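PDB 4RY1: periplasmic solute binding protein, which probably captures a sugar in the periplasm and hands it to an ABC-type importer. Local coordinates for residues A40-Y45 with R63-W68; R48-I53 with P70-N75; M179-G184 with F271-G276; A277-L282 with P358-A363. All blocks are in the same frame, centred on the assembly; numbering follows the deposited sequence. Where two conformers were deposited one is given.

Contact 1: residues A40-Y45 with R63-W68; sequences AGWDGY and RIDWNW
Tyr45 and Arg63 touch across backbones held well apart: even the nearest CA pair, Tyr45 and Ile64, is 9.3 Å apart, so side chains bridge the two segments. The phenol hydroxyl does the polar work: Tyr45 OH donates to Arg63 O over 2.7 Å, in the carbonyl plane and on a lone pair. CG of Tyr45 is anti to the backbone N (chi1 -177°); further out, ring atom CD1 meets the rim of Trp68, near that ring's plane, 3.7 Å from CH2. Trp42 and Trp68 meet rim to rim with planes only 18° apart, neither covering the other; Trp42 CH2 lies 3.7 Å from Trp68 CZ2. The same Trp42 CH2 is 3.6 Å from Asp65 OD2, while Asp65 CB sits over the centre of one Trp68 face. Asp65 OD1 binds a glycerol, probably from the crystallisation liquor, a position consistent with a solute pocket. Trp10, at the end of strand 3-10, completes the aromatic cluster against Trp42, Tyr45 and Trp68, and Ser8 of that strand hydrogen-bonds Tyr45 OH. Strand 61-64 itself lies between strands 3-10 and 284-292, with helix 45-55 packed on Ile64.

Contact 2: residues R48-I53 with P70-N75; sequences RLSTQI and PQFSRN
Phe72 points its ring from helix 69-74 into the side of helix 45-55, where Leu49, Ser50 and Ile53 meet it from different directions. Ile53 comes over one face: its CD1 makes a CH-pi contact, 4.0 Å from the centroid of the Phe72 ring and 23° off the normal, displaced toward the rim on the side of Phe72 CD1 and CE1. Ser50 instead meets the rim, its CA near the ring plane and 4.0 Å from Phe72 CE1. Leu49 approaches more loosely, with CD2 4.2 Å from Phe72 CE2. CG of Phe72 lies beside the backbone N, anti to the carbonyl carbon (chi1 -68°). One face of the ring thus meets the Ile53 methyl and the other, near its rim, the amide carbon CD of the adjacent Gln71. Gln71 runs extended beyond CG past the ring and brings NE2 to 3.0 Å from Ser50 OG, a close polar approach at the outer margin of the contact.

The segment axes stay 12.0 Å apart and run roughly parallel, at 29°, a separation too wide for backbone contact and spanned largely by the Phe72 ring. Leu46, one turn before Ser50, also touches both Phe72 and Gln71, while Leu49 continues inward onto Met62 and Ile64 of strand 61-64. Dispersion and CH-pi forces around a single aromatic ring make a join that depends more on shape and fit than on any directed bond, the Ser50 OG to Gln71 NE2 approach being the one polar pair across it.

Contact 3: residues M179-G184 with F271-G276; sequences MAQKYG and FITIPG
Gln181 grips the backbone of the facing loop with both ends of its carboxamide, and two hydrogen bonds result. Its NE2 donates to Ile272 O at 2.9 Å, nearly straight at 174°, on a carbonyl lone pair and within 4° of the Gln181 amide plane. Ile274 N donates in turn to Gln181 OE1 at 3.0 Å, from well above the plane of that carbonyl. The chain is extended beyond CG (chi2 178°), which carries the amide out from the helix to span Thr273, whose CA lies 3.3 Å from OE1. Trp138 NE1 also bonds OE1, and Ser280 O bonds NE2, giving this buried amide four hydrogen-bond partners.

The apolar part belongs to Ile274, whose CD1 rests 3.6 Å from Lys182 CB at the flank of the helix. The charged tip of Lys182 leads elsewhere, to a salt bridge with Glu204 and a 3.2 Å hydrogen bond from its NZ to Tyr183 OH; on the way its CG lies over the centre of the Tyr183 ring.

The glutamine amide bridges the C=O of Ile272 and the N-H of Ile274, somewhat as a parallel strand neighbour would, fastening the C-terminal turn of helix 169-183 to the loop between strands 266-268 and 284-292.

Contact 4: residues A277-L282 with P358-A363; sequences AKDSGL and PESKVA
Asp279 pushes its carboxylate into the bend of residues 360-362, and almost every atom from CB outward finds a partner there. CB lies 4.1 Å from Val362 CG2, and CG is closer to that methyl, 3.6 Å, the two side chains crossing at a slant. CG is anti to the backbone N (chi1 -168°); beyond it each oxygen has its own donors. OD1 accepts from Lys361 N at 2.8 Å, almost straight at 173°, through its syn lone pair. OD2 takes the hydroxyl of Ser360, OG to OD2 2.5 Å, also on the syn side, and accepts Gly281 N from above the carboxylate plane. That last bond makes an Asx turn, and two ST turns accompany it: Ser280 OG accepts from Leu282 N, and Ser360 OG from Val362 N. The turns shape the two loops, one before strand 284-292, the other after helix 346-356; the bonds to Asp279 from Lys361 N and Ser360 OG join them. So does Ser280 OG, which donates to Pro358 O at 2.7 Å. One water joins Ser280 N to Glu359 O; a second donates to Leu282 O and Ser360 OG. The carboxylate, gripped by three N-H or O-H donors, is probably ionised, and Lys361 NZ, 5.7 Å from Asp279 OD1, may favour that state. Beyond this, Arg176 hydrogen-bonds the carbonyls of Val362 and Ala363.

Overall arrangement
The four contacts form two groups. Contacts 1 and 2 have centres 11 Å apart and touch through Leu49, whose CD2 packs 3.9 Å from Ile64 CG2. Contacts 3 and 4, centred 8 Å apart, touch through Gln181 of contact 3: its O lies 2.9 Å from Lys278 N and its NE2 3.0 Å from Ser280 O, both probable hydrogen bonds. Contact 1 lies across the chain's centre from contacts 3 and 4, centres about 31 and 28 Å away, although nearest atoms of contacts 1 and 4 come within about 7 Å. Contact 2 is centred about 35 Å from contact 3 and 31 Å from contact 4. Glycerol, probably from the crystallisation liquor, binds at Asp65 and at Ile272.

Contact 1: residues A40-Y45 with R63-W68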
loop_
_atom_site.group_PDB
_atom_site.type_symbol
_atom_site.label_atom_id
_atom_site.label_comp_id
_atom_site.label_asym_id
_atom_site.label_seq_id
_atom_site.Cartn_x
_atom_site.Cartn_y
_atom_site.Cartn_z
ATOM N N ALA A 40 1.660 -17.937 3.348
ATOM C CA ALA A 40 2.989 -17.724 2.874
ATOM C C ALA A 40 3.456 -16.331 3.224
ATOM O O ALA A 40 2.743 -15.525 3.811
ATOM C CB ALA A 40 3.025 -17.940 1.365
ATOM N N GLY A 41 4.703 -16.087 2.884
ATOM C CA GLY A 41 5.256 -14.761 2.921
ATOM C C GLY A 41 4.998 -14.079 1.588
ATOM O O GLY A 41 4.713 -14.708 0.589
ATOM N N TRP A 42 5.073 -12.766 1.637
ATOM C CA TRP A 42 4.869 -11.858 0.512
ATOM C C TRP A 42 5.840 -12.086 -0.636
ATOM O O TRP A 42 5.443 -12.080 -1.802
ATOM C CB TRP A 42 5.035 -10.448 1.045
ATOM C CG TRP A 42 5.180 -9.429 0.032
ATOM C CD1 TRP A 42 6.306 -8.718 -0.267
ATOM C CD2 TRP A 42 4.159 -8.956 -0.832
ATOM N NE1 TRP A 42 6.042 -7.830 -1.281
ATOM C CE2 TRP A 42 4.726 -7.957 -1.640
ATOM C CE3 TRP A 42 2.810 -9.279 -1.003
ATOM C CZ2 TRP A 42 3.992 -7.281 -2.609
ATOM C CZ3 TRP A 42 2.093 -8.613 -1.956
ATOM C CH2 TRP A 42 2.676 -7.624 -2.748
ATOM N N ASP A 43 7.107 -12.301 -0.306
ATOM C CA ASP A 43 8.113 -12.568 -1.331
ATOM C C ASP A 43 7.729 -13.834 -2.060
ATOM O O ASP A 43 7.593 -14.889 -1.447
ATOM C CB ASP A 43 9.492 -12.804 -0.713
ATOM C CG ASP A 43 10.071 -11.566 -0.084
ATOM O OD1 ASP A 43 9.543 -10.456 -0.321
ATOM O OD2 ASP A 43 11.059 -11.709 0.658
ATOM N N GLY A 44 7.565 -13.757 -3.365
ATOM C CA GLY A 44 7.199 -14.962 -4.112
ATOM C C GLY A 44 5.715 -15.292 -4.223
ATOM O O GLY A 44 5.346 -16.185 -4.975
ATOM N N TYR A 45 4.859 -14.612 -3.469
ATOM C CA TYR A 45 3.424 -14.919 -3.536
ATOM C C TYR A 45 2.829 -14.681 -4.941
ATOM O O TYR A 45 2.151 -15.539 -5.493
ATOM C CB TYR A 45 2.653 -14.115 -2.481
ATOM C CG TYR A 45 1.173 -14.407 -2.405
ATOM C CD1 TYR A 45 0.287 -13.847 -3.311
ATOM C CD2 TYR A 45 0.650 -15.210 -1.408
ATOM C CE1 TYR A 45 -1.080 -14.086 -3.241
ATOM C CE2 TYR A 45 -0.719 -15.457 -1.338
ATOM C CZ TYR A 45 -1.580 -14.876 -2.230
ATOM O OH TYR A 45 -2.934 -15.091 -2.125
ATOM N N ARG A 63 -6.121 -14.043 -1.531
ATOM C CA ARG A 63 -5.775 -12.637 -1.278
ATOM C C ARG A 63 -4.996 -12.127 -2.500
ATOM O O ARG A 63 -4.085 -12.799 -2.971
ATOM C CB ARG A 63 -4.939 -12.457 -0.029
ATOM C CG ARG A 63 -4.779 -11.016 0.434
ATOM C CD ARG A 63 -3.687 -10.891 1.481
ATOM N NE ARG A 63 -3.444 -9.509 1.891
ATOM C CZ ARG A 63 -3.845 -8.962 3.036
ATOM N NH1 ARG A 63 -4.534 -9.674 3.910
ATOM N NH2 ARG A 63 -3.526 -7.692 3.281
ATOM N N ILE A 64 -5.373 -10.958 -2.995
ATOM C CA ILE A 64 -4.689 -10.339 -4.104
ATOM C C ILE A 64 -4.528 -8.852 -3.839
ATOM O O ILE A 64 -5.298 -8.256 -3.092
ATOM C CB ILE A 64 -5.402 -10.541 -5.447
ATOM C CG1 ILE A 64 -6.808 -9.935 -5.429
ATOM C CG2 ILE A 64 -5.422 -12.014 -5.857
ATOM C CD1 ILE A 64 -7.438 -9.853 -6.809
ATOM N N ASP A 65 -3.493 -8.263 -4.407
ATOM C CA ASP A 65 -3.353 -6.820 -4.425
ATOM C C ASP A 65 -4.220 -6.226 -5.543
ATOM O O ASP A 65 -4.340 -6.796 -6.639
ATOM C CB ASP A 65 -1.877 -6.410 -4.565
ATOM C CG ASP A 65 -1.277 -5.755 -3.310
ATOM O OD1 ASP A 65 -1.942 -5.545 -2.275
ATOM O OD2 ASP A 65 -0.082 -5.452 -3.362
ATOM N N TRP A 66 -4.792 -5.052 -5.269
ATOM C CA TRP A 66 -5.614 -4.332 -6.260
ATOM C C TRP A 66 -4.865 -4.074 -7.566
ATOM O O TRP A 66 -5.428 -4.152 -8.667
ATOM C CB TRP A 66 -6.122 -3.033 -5.635
ATOM C CG TRP A 66 -6.687 -2.017 -6.559
ATOM C CD1 TRP A 66 -7.952 -1.971 -7.057
ATOM C CD2 TRP A 66 -6.017 -0.855 -7.029
ATOM N NE1 TRP A 66 -8.099 -0.850 -7.840
ATOM C CE2 TRP A 66 -6.923 -0.146 -7.818
ATOM C CE3 TRP A 66 -4.729 -0.339 -6.846
ATOM C CZ2 TRP A 66 -6.589 1.055 -8.423
ATOM C CZ3 TRP A 66 -4.404 0.851 -7.444
ATOM C CH2 TRP A 66 -5.327 1.531 -8.220
ATOM N N ASN A 67 -3.591 -3.770 -7.448
ATOM C CA ASN A 67 -2.790 -3.443 -8.621
ATOM C C ASN A 67 -2.405 -4.652 -9.453
ATOM O O ASN A 67 -1.756 -4.485 -10.497
ATOM C CB ASN A 67 -1.580 -2.646 -8.178
ATOM C CG ASN A 67 -0.935 -3.225 -6.965
ATOM O OD1 ASN A 67 -1.518 -3.208 -5.852
ATOM N ND2 ASN A 67 0.247 -3.736 -7.134
ATOM N N TRP A 68 -2.852 -5.841 -9.037
ATOM C CA TRP A 68 -2.701 -7.059 -9.846
ATOM C C TRP A 68 -3.882 -7.291 -10.772
ATOM O O TRP A 68 -3.835 -8.193 -11.626
ATOM C CB TRP A 68 -2.488 -8.312 -9.005
ATOM C CG TRP A 68 -1.328 -8.253 -8.077
ATOM C CD1 TRP A 68 -0.301 -7.340 -8.054
ATOM C CD2 TRP A 68 -1.102 -9.136 -6.989
ATOM N NE1 TRP A 68 0.543 -7.614 -7.019
ATOM C CE2 TRP A 68 0.090 -8.728 -6.362
ATOM C CE3 TRP A 68 -1.776 -10.265 -6.497
ATOM C CZ2 TRP A 68 0.603 -9.381 -5.241
ATOM C CZ3 TRP A 68 -1.249 -10.922 -5.391
ATOM C CH2 TRP A 68 -0.087 -10.468 -4.770
#

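Contact 2: residues R48-I53 with P70-N75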
loop_
_atom_site.group_PDB
_atom_site.type_symbol
_atom_site.label_atom_id
_atom_site.label_comp_id
_atom_site.label_asym_id
_atom_site.label_seq_id
_atom_site.Cartn_x
_atom_site.Cartn_y
_atom_site.Cartn_z
ATOM N N ARG A 48 4.142 -17.217 -7.523
ATOM C CA ARG A 48 3.500 -18.522 -7.308
ATOM C C ARG A 48 2.052 -18.530 -7.802
ATOM O O ARG A 48 1.588 -19.487 -8.427
ATOM C CB ARG A 48 3.554 -18.950 -5.825
ATOM N N LEU A 49 1.318 -17.478 -7.448
ATOM C CA LEU A 49 -0.082 -17.373 -7.825
ATOM C C LEU A 49 -0.237 -17.321 -9.334
ATOM O O LEU A 49 -1.115 -17.959 -9.898
ATOM C CB LEU A 49 -0.715 -16.144 -7.172
ATOM C CG LEU A 49 -2.188 -15.945 -7.544
ATOM C CD1 LEU A 49 -3.026 -17.130 -7.092
ATOM C CD2 LEU A 49 -2.724 -14.628 -6.978
ATOM N N SER A 50 0.617 -16.537 -9.977
ATOM C CA SER A 50 0.566 -16.394 -11.444
ATOM C C SER A 50 0.774 -17.754 -12.130
ATOM O O SER A 50 0.070 -18.118 -13.063
ATOM C CB SER A 50 1.582 -15.372 -11.922
ATOM O OG SER A 50 1.418 -15.094 -13.297
ATOM N N THR A 51 1.728 -18.503 -11.614
ATOM C CA THR A 51 2.002 -19.846 -12.125
ATOM C C THR A 51 0.803 -20.788 -11.884
ATOM O O THR A 51 0.382 -21.532 -12.767
ATOM C CB THR A 51 3.296 -20.403 -11.540
ATOM O OG1 THR A 51 4.379 -19.560 -11.947
ATOM C CG2 THR A 51 3.531 -21.853 -12.020
ATOM N N GLN A 52 0.218 -20.731 -10.688
ATOM C CA GLN A 52 -0.978 -21.525 -10.414
ATOM C C GLN A 52 -2.110 -21.210 -11.384
ATOM O O GLN A 52 -2.759 -22.110 -11.920
ATOM C CB GLN A 52 -1.494 -21.232 -8.995
ATOM C CG GLN A 52 -0.685 -21.875 -7.872
ATOM C CD GLN A 52 -1.197 -21.481 -6.497
ATOM O OE1 GLN A 52 -1.660 -20.355 -6.309
ATOM N NE2 GLN A 52 -1.099 -22.389 -5.543
ATOM N N ILE A 53 -2.400 -19.921 -11.535
ATOM C CA ILE A 53 -3.504 -19.513 -12.396
ATOM C C ILE A 53 -3.266 -20.026 -13.834
ATOM O O ILE A 53 -4.182 -20.513 -14.491
ATOM C CB ILE A 53 -3.708 -17.989 -12.335
ATOM C CG1 ILE A 53 -4.294 -17.646 -10.960
ATOM C CG2 ILE A 53 -4.617 -17.505 -13.469
ATOM C CD1 ILE A 53 -4.402 -16.161 -10.662
ATOM N N PRO A 70 -4.925 -5.497 -13.345
ATOM C CA PRO A 70 -4.610 -5.439 -14.801
ATOM C C PRO A 70 -4.048 -6.746 -15.373
ATOM O O PRO A 70 -4.513 -7.228 -16.407
ATOM C CB PRO A 70 -3.634 -4.267 -14.897
ATOM C CG PRO A 70 -4.082 -3.390 -13.767
ATOM C CD PRO A 70 -4.370 -4.335 -12.631
ATOM N N GLN A 71 -3.113 -7.350 -14.664
ATOM C CA GLN A 71 -2.505 -8.615 -15.096
ATOM C C GLN A 71 -3.536 -9.728 -15.198
ATOM O O GLN A 71 -3.604 -10.449 -16.192
ATOM C CB GLN A 71 -1.388 -9.041 -14.136
ATOM C CG GLN A 71 -0.872 -10.443 -14.427
ATOM C CD GLN A 71 0.306 -10.888 -13.563
ATOM O OE1 GLN A 71 0.873 -10.106 -12.763
ATOM N NE2 GLN A 71 0.683 -12.167 -13.722
ATOM N N PHE A 72 -4.310 -9.908 -14.135
ATOM C CA PHE A 72 -5.193 -11.070 -14.040
ATOM C C PHE A 72 -6.577 -10.903 -14.658
ATOM O O PHE A 72 -7.236 -11.906 -15.000
ATOM C CB PHE A 72 -5.320 -11.503 -12.573
ATOM C CG PHE A 72 -4.041 -12.062 -11.991
ATOM C CD1 PHE A 72 -3.354 -13.073 -12.640
ATOM C CD2 PHE A 72 -3.522 -11.563 -10.800
ATOM C CE1 PHE A 72 -2.180 -13.583 -12.114
ATOM C CE2 PHE A 72 -2.364 -12.073 -10.255
ATOM C CZ PHE A 72 -1.682 -13.088 -10.927
ATOM N N SER A 73 -7.051 -9.659 -14.727
ATOM C CA SER A 73 -8.433 -9.381 -15.136
ATOM C C SER A 73 -8.583 -8.502 -16.378
ATOM O O SER A 73 -9.348 -8.835 -17.263
ATOM C CB SER A 73 -9.216 -8.762 -13.971
ATOM O OG SER A 73 -9.218 -9.626 -12.836
ATOM N N ARG A 74 -7.899 -7.368 -16.437
ATOM C CA ARG A 74 -7.997 -6.533 -17.643
ATOM C C ARG A 74 -7.384 -7.244 -18.842
ATOM O O ARG A 74 -7.941 -7.252 -19.935
ATOM C CB ARG A 74 -7.296 -5.201 -17.450
ATOM C CG ARG A 74 -7.857 -4.357 -16.335
ATOM C CD ARG A 74 -7.330 -2.947 -16.440
ATOM N NE ARG A 74 -7.657 -2.159 -15.259
ATOM C CZ ARG A 74 -7.548 -0.838 -15.179
ATOM N NH1 ARG A 74 -7.141 -0.132 -16.234
ATOM N NH2 ARG A 74 -7.841 -0.211 -14.043
ATOM N N ASN A 75 -6.264 -7.890 -18.573
ATOM C CA ASN A 75 -5.450 -8.567 -19.578
ATOM C C ASN A 75 -5.293 -10.068 -19.373
ATOM O O ASN A 75 -4.379 -10.703 -19.901
ATOM C CB ASN A 75 -4.134 -7.835 -19.665
ATOM C CG ASN A 75 -4.359 -6.365 -19.938
ATOM O OD1 ASN A 75 -5.127 -6.006 -20.833
ATOM N ND2 ASN A 75 -3.735 -5.526 -19.193
#

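Contact 3: residues M179-G184 with F271-G276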
loop_
_atom_site.group_PDB
_atom_site.type_symbol
_atom_site.label_atom_id
_atom_site.label_comp_id
_atom_site.label_asym_id
_atom_site.label_seq_id
_atom_site.Cartn_x
_atom_site.Cartn_y
_atom_site.Cartn_z
ATOM N N MET A 179 2.812 16.305 -7.210
ATOM C CA MET A 179 2.463 16.733 -8.570
ATOM C C MET A 179 0.955 16.838 -8.782
ATOM O O MET A 179 0.483 17.667 -9.564
ATOM C CB MET A 179 3.082 15.808 -9.610
ATOM C CG MET A 179 4.607 15.780 -9.594
ATOM S SD MET A 179 5.483 17.290 -10.191
ATOM C CE MET A 179 5.216 17.118 -11.963
ATOM N N ALA A 180 0.197 16.009 -8.073
ATOM C CA ALA A 180 -1.273 16.097 -8.146
ATOM C C ALA A 180 -1.752 17.396 -7.494
ATOM O O ALA A 180 -2.656 18.065 -8.001
ATOM C CB ALA A 180 -1.929 14.907 -7.485
ATOM N N GLN A 181 -1.145 17.736 -6.364
ATOM C CA GLN A 181 -1.421 19.008 -5.682
ATOM C C GLN A 181 -1.088 20.203 -6.548
ATOM O O GLN A 181 -1.840 21.176 -6.609
ATOM C CB GLN A 181 -0.613 19.107 -4.406
ATOM C CG GLN A 181 -1.071 18.118 -3.360
ATOM C CD GLN A 181 -0.222 18.186 -2.116
ATOM O OE1 GLN A 181 0.701 18.990 -2.023
ATOM N NE2 GLN A 181 -0.527 17.343 -1.153
ATOM N N LYS A 182 0.056 20.110 -7.213
ATOM C CA LYS A 182 0.579 21.237 -8.012
ATOM C C LYS A 182 -0.177 21.465 -9.311
ATOM O O LYS A 182 -0.473 22.594 -9.701
ATOM C CB LYS A 182 2.047 21.009 -8.375
ATOM C CG LYS A 182 2.644 22.163 -9.166
ATOM C CD LYS A 182 4.133 22.255 -8.962
ATOM C CE LYS A 182 4.634 23.621 -9.399
ATOM N NZ LYS A 182 5.925 23.504 -10.113
ATOM N N TYR A 183 -0.446 20.367 -9.990
ATOM C CA TYR A 183 -0.989 20.384 -11.342
ATOM C C TYR A 183 -2.382 19.777 -11.514
ATOM O O TYR A 183 -2.992 19.952 -12.570
ATOM C CB TYR A 183 -0.040 19.653 -12.280
ATOM C CG TYR A 183 1.321 20.283 -12.408
ATOM C CD1 TYR A 183 1.482 21.480 -13.106
ATOM C CD2 TYR A 183 2.445 19.679 -11.860
ATOM C CE1 TYR A 183 2.722 22.057 -13.245
ATOM C CE2 TYR A 183 3.694 20.258 -11.988
ATOM C CZ TYR A 183 3.819 21.448 -12.686
ATOM O OH TYR A 183 5.031 22.058 -12.840
ATOM N N GLY A 184 -2.871 19.030 -10.525
ATOM C CA GLY A 184 -4.193 18.408 -10.633
ATOM C C GLY A 184 -4.280 17.316 -11.684
ATOM O O GLY A 184 -5.374 17.038 -12.209
ATOM N N PHE A 271 -0.862 15.880 6.645
ATOM C CA PHE A 271 -0.846 15.658 5.220
ATOM C C PHE A 271 -0.208 16.856 4.535
ATOM O O PHE A 271 -0.814 17.914 4.380
ATOM C CB PHE A 271 -2.247 15.380 4.706
ATOM C CG PHE A 271 -2.724 14.017 5.085
ATOM C CD1 PHE A 271 -3.236 13.781 6.343
ATOM C CD2 PHE A 271 -2.610 12.973 4.218
ATOM C CE1 PHE A 271 -3.650 12.523 6.725
ATOM C CE2 PHE A 271 -3.003 11.697 4.600
ATOM C CZ PHE A 271 -3.547 11.479 5.845
ATOM N N ILE A 272 1.031 16.664 4.122
ATOM C CA ILE A 272 1.841 17.753 3.575
ATOM C C ILE A 272 1.196 18.259 2.285
ATOM O O ILE A 272 0.912 17.494 1.369
ATOM C CB ILE A 272 3.296 17.311 3.320
ATOM C CG1 ILE A 272 3.903 16.786 4.632
ATOM C CG2 ILE A 272 4.120 18.470 2.761
ATOM C CD1 ILE A 272 5.236 16.101 4.446
ATOM N N THR A 273 1.012 19.567 2.201
ATOM C CA THR A 273 0.296 20.160 1.066
ATOM C C THR A 273 0.932 21.465 0.606
ATOM O O THR A 273 1.452 22.230 1.414
ATOM C CB THR A 273 -1.174 20.416 1.435
ATOM O OG1 THR A 273 -1.746 19.212 1.963
ATOM C CG2 THR A 273 -1.988 20.819 0.246
ATOM N N ILE A 274 0.902 21.680 -0.706
ATOM C CA ILE A 274 1.273 22.971 -1.321
ATOM C C ILE A 274 0.216 23.983 -0.913
ATOM O O ILE A 274 -0.970 23.725 -1.078
ATOM C CB ILE A 274 1.306 22.902 -2.873
ATOM C CG1 ILE A 274 2.405 21.971 -3.380
ATOM C CG2 ILE A 274 1.557 24.291 -3.476
ATOM C CD1 ILE A 274 2.344 21.646 -4.859
ATOM N N PRO A 275 0.634 25.148 -0.387
ATOM C CA PRO A 275 -0.357 26.179 -0.124
ATOM C C PRO A 275 -1.124 26.484 -1.420
ATOM O O PRO A 275 -0.518 26.614 -2.482
ATOM C CB PRO A 275 0.496 27.367 0.339
ATOM C CG PRO A 275 1.749 26.745 0.870
ATOM C CD PRO A 275 1.995 25.606 -0.068
ATOM N N GLY A 276 -2.448 26.511 -1.344
ATOM C CA GLY A 276 -3.286 26.781 -2.523
ATOM C C GLY A 276 -3.350 25.643 -3.521
ATOM O O GLY A 276 -3.617 25.836 -4.702
#

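Contact 4: residues A277-L282 with P358-A363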
loop_
_atom_site.group_PDB
_atom_site.type_symbol
_atom_site.label_atom_id
_atom_site.label_comp_id
_atom_site.label_asym_id
_atom_site.label_seq_id
_atom_site.Cartn_x
_atom_site.Cartn_y
_atom_site.Cartn_z
ATOM N N ALA A 277 -3.108 24.439 -3.026
ATOM C CA ALA A 277 -3.115 23.256 -3.876
ATOM C C ALA A 277 -4.419 23.111 -4.627
ATOM O O ALA A 277 -5.488 23.438 -4.126
ATOM C CB ALA A 277 -2.873 21.996 -3.048
ATOM N N LYS A 278 -4.309 22.524 -5.799
ATOM C CA LYS A 278 -5.464 22.299 -6.682
ATOM C C LYS A 278 -6.240 21.039 -6.312
ATOM O O LYS A 278 -7.418 20.865 -6.655
ATOM C CB LYS A 278 -4.996 22.160 -8.119
ATOM C CG LYS A 278 -4.206 23.340 -8.650
ATOM C CD LYS A 278 -4.180 23.265 -10.169
ATOM C CE LYS A 278 -3.164 24.183 -10.842
ATOM N NZ LYS A 278 -3.752 25.454 -11.353
ATOM N N ASP A 279 -5.539 20.155 -5.635
ATOM C CA ASP A 279 -6.053 18.850 -5.237
ATOM C C ASP A 279 -5.340 18.454 -3.961
ATOM O O ASP A 279 -4.220 18.890 -3.728
ATOM C CB ASP A 279 -5.758 17.808 -6.296
ATOM C CG ASP A 279 -6.517 16.519 -6.062
ATOM O OD1 ASP A 279 -7.728 16.480 -6.346
ATOM O OD2 ASP A 279 -5.913 15.530 -5.603
ATOM N N SER A 280 -5.990 17.637 -3.142
ATOM C CA SER A 280 -5.368 17.179 -1.899
ATOM C C SER A 280 -4.209 16.220 -2.155
ATOM O O SER A 280 -3.295 16.107 -1.334
ATOM C CB SER A 280 -6.394 16.494 -1.007
ATOM O OG SER A 280 -6.801 15.267 -1.584
ATOM N N GLY A 281 -4.265 15.500 -3.264
ATOM C CA GLY A 281 -3.255 14.476 -3.529
ATOM C C GLY A 281 -3.375 13.271 -2.608
ATOM O O GLY A 281 -2.477 12.448 -2.567
ATOM N N LEU A 282 -4.493 13.164 -1.886
ATOM C CA LEU A 282 -4.753 12.022 -0.999
ATOM C C LEU A 282 -4.773 10.754 -1.818
ATOM O O LEU A 282 -5.461 10.656 -2.823
ATOM C CB LEU A 282 -6.095 12.166 -0.275
ATOM C CG LEU A 282 -6.485 11.062 0.712
ATOM C CD1 LEU A 282 -5.485 11.015 1.847
ATOM C CD2 LEU A 282 -7.908 11.219 1.228
ATOM N N PRO A 358 -9.582 16.211 2.424
ATOM C CA PRO A 358 -10.423 16.370 1.245
ATOM C C PRO A 358 -10.179 15.258 0.251
ATOM O O PRO A 358 -9.032 14.932 -0.058
ATOM C CB PRO A 358 -9.995 17.720 0.662
ATOM C CG PRO A 358 -9.297 18.435 1.767
ATOM C CD PRO A 358 -8.721 17.379 2.668
ATOM N N GLU A 359 -11.265 14.692 -0.250
ATOM C CA GLU A 359 -11.196 13.695 -1.306
ATOM C C GLU A 359 -10.406 14.228 -2.493
ATOM O O GLU A 359 -10.604 15.369 -2.909
ATOM C CB GLU A 359 -12.604 13.327 -1.770
ATOM C CG GLU A 359 -12.687 12.002 -2.497
ATOM C CD GLU A 359 -14.119 11.504 -2.638
ATOM O OE1 GLU A 359 -14.957 11.775 -1.747
ATOM O OE2 GLU A 359 -14.415 10.839 -3.650
ATOM N N SER A 360 -9.527 13.396 -3.048
ATOM C CA SER A 360 -8.809 13.746 -4.279
ATOM C C SER A 360 -9.730 13.561 -5.473
ATOM O O SER A 360 -10.559 12.663 -5.488
ATOM C CB SER A 360 -7.568 12.873 -4.491
ATOM O OG SER A 360 -6.903 13.204 -5.711
ATOM N N LYS A 361 -9.528 14.395 -6.480
ATOM C CA LYS A 361 -10.217 14.288 -7.769
ATOM C C LYS A 361 -9.307 13.728 -8.839
ATOM O O LYS A 361 -9.667 13.685 -10.029
ATOM C CB LYS A 361 -10.706 15.653 -8.209
ATOM C CG LYS A 361 -11.797 16.113 -7.295
ATOM C CD LYS A 361 -11.768 17.611 -7.157
ATOM C CE LYS A 361 -13.067 18.133 -6.580
ATOM N NZ LYS A 361 -12.892 18.674 -5.207
ATOM N N VAL A 362 -8.128 13.299 -8.404
ATOM C CA VAL A 362 -7.109 12.824 -9.327
ATOM C C VAL A 362 -6.956 11.316 -9.078
ATOM O O VAL A 362 -6.470 10.893 -8.028
ATOM C CB VAL A 362 -5.768 13.554 -9.121
ATOM C CG1 VAL A 362 -4.707 13.060 -10.093
ATOM C CG2 VAL A 362 -5.940 15.056 -9.275
ATOM N N ALA A 363 -7.360 10.519 -10.063
ATOM C CA ALA A 363 -7.352 9.063 -9.948
ATOM C C ALA A 363 -5.956 8.507 -9.709
ATOM O O ALA A 363 -4.981 9.025 -10.231
ATOM C CB ALA A 363 -7.931 8.440 -11.219
HETATM O O HOH W 1 -8.850 17.522 -3.301
HETATM O O HOH W 2 -4.770 11.381 -5.399
#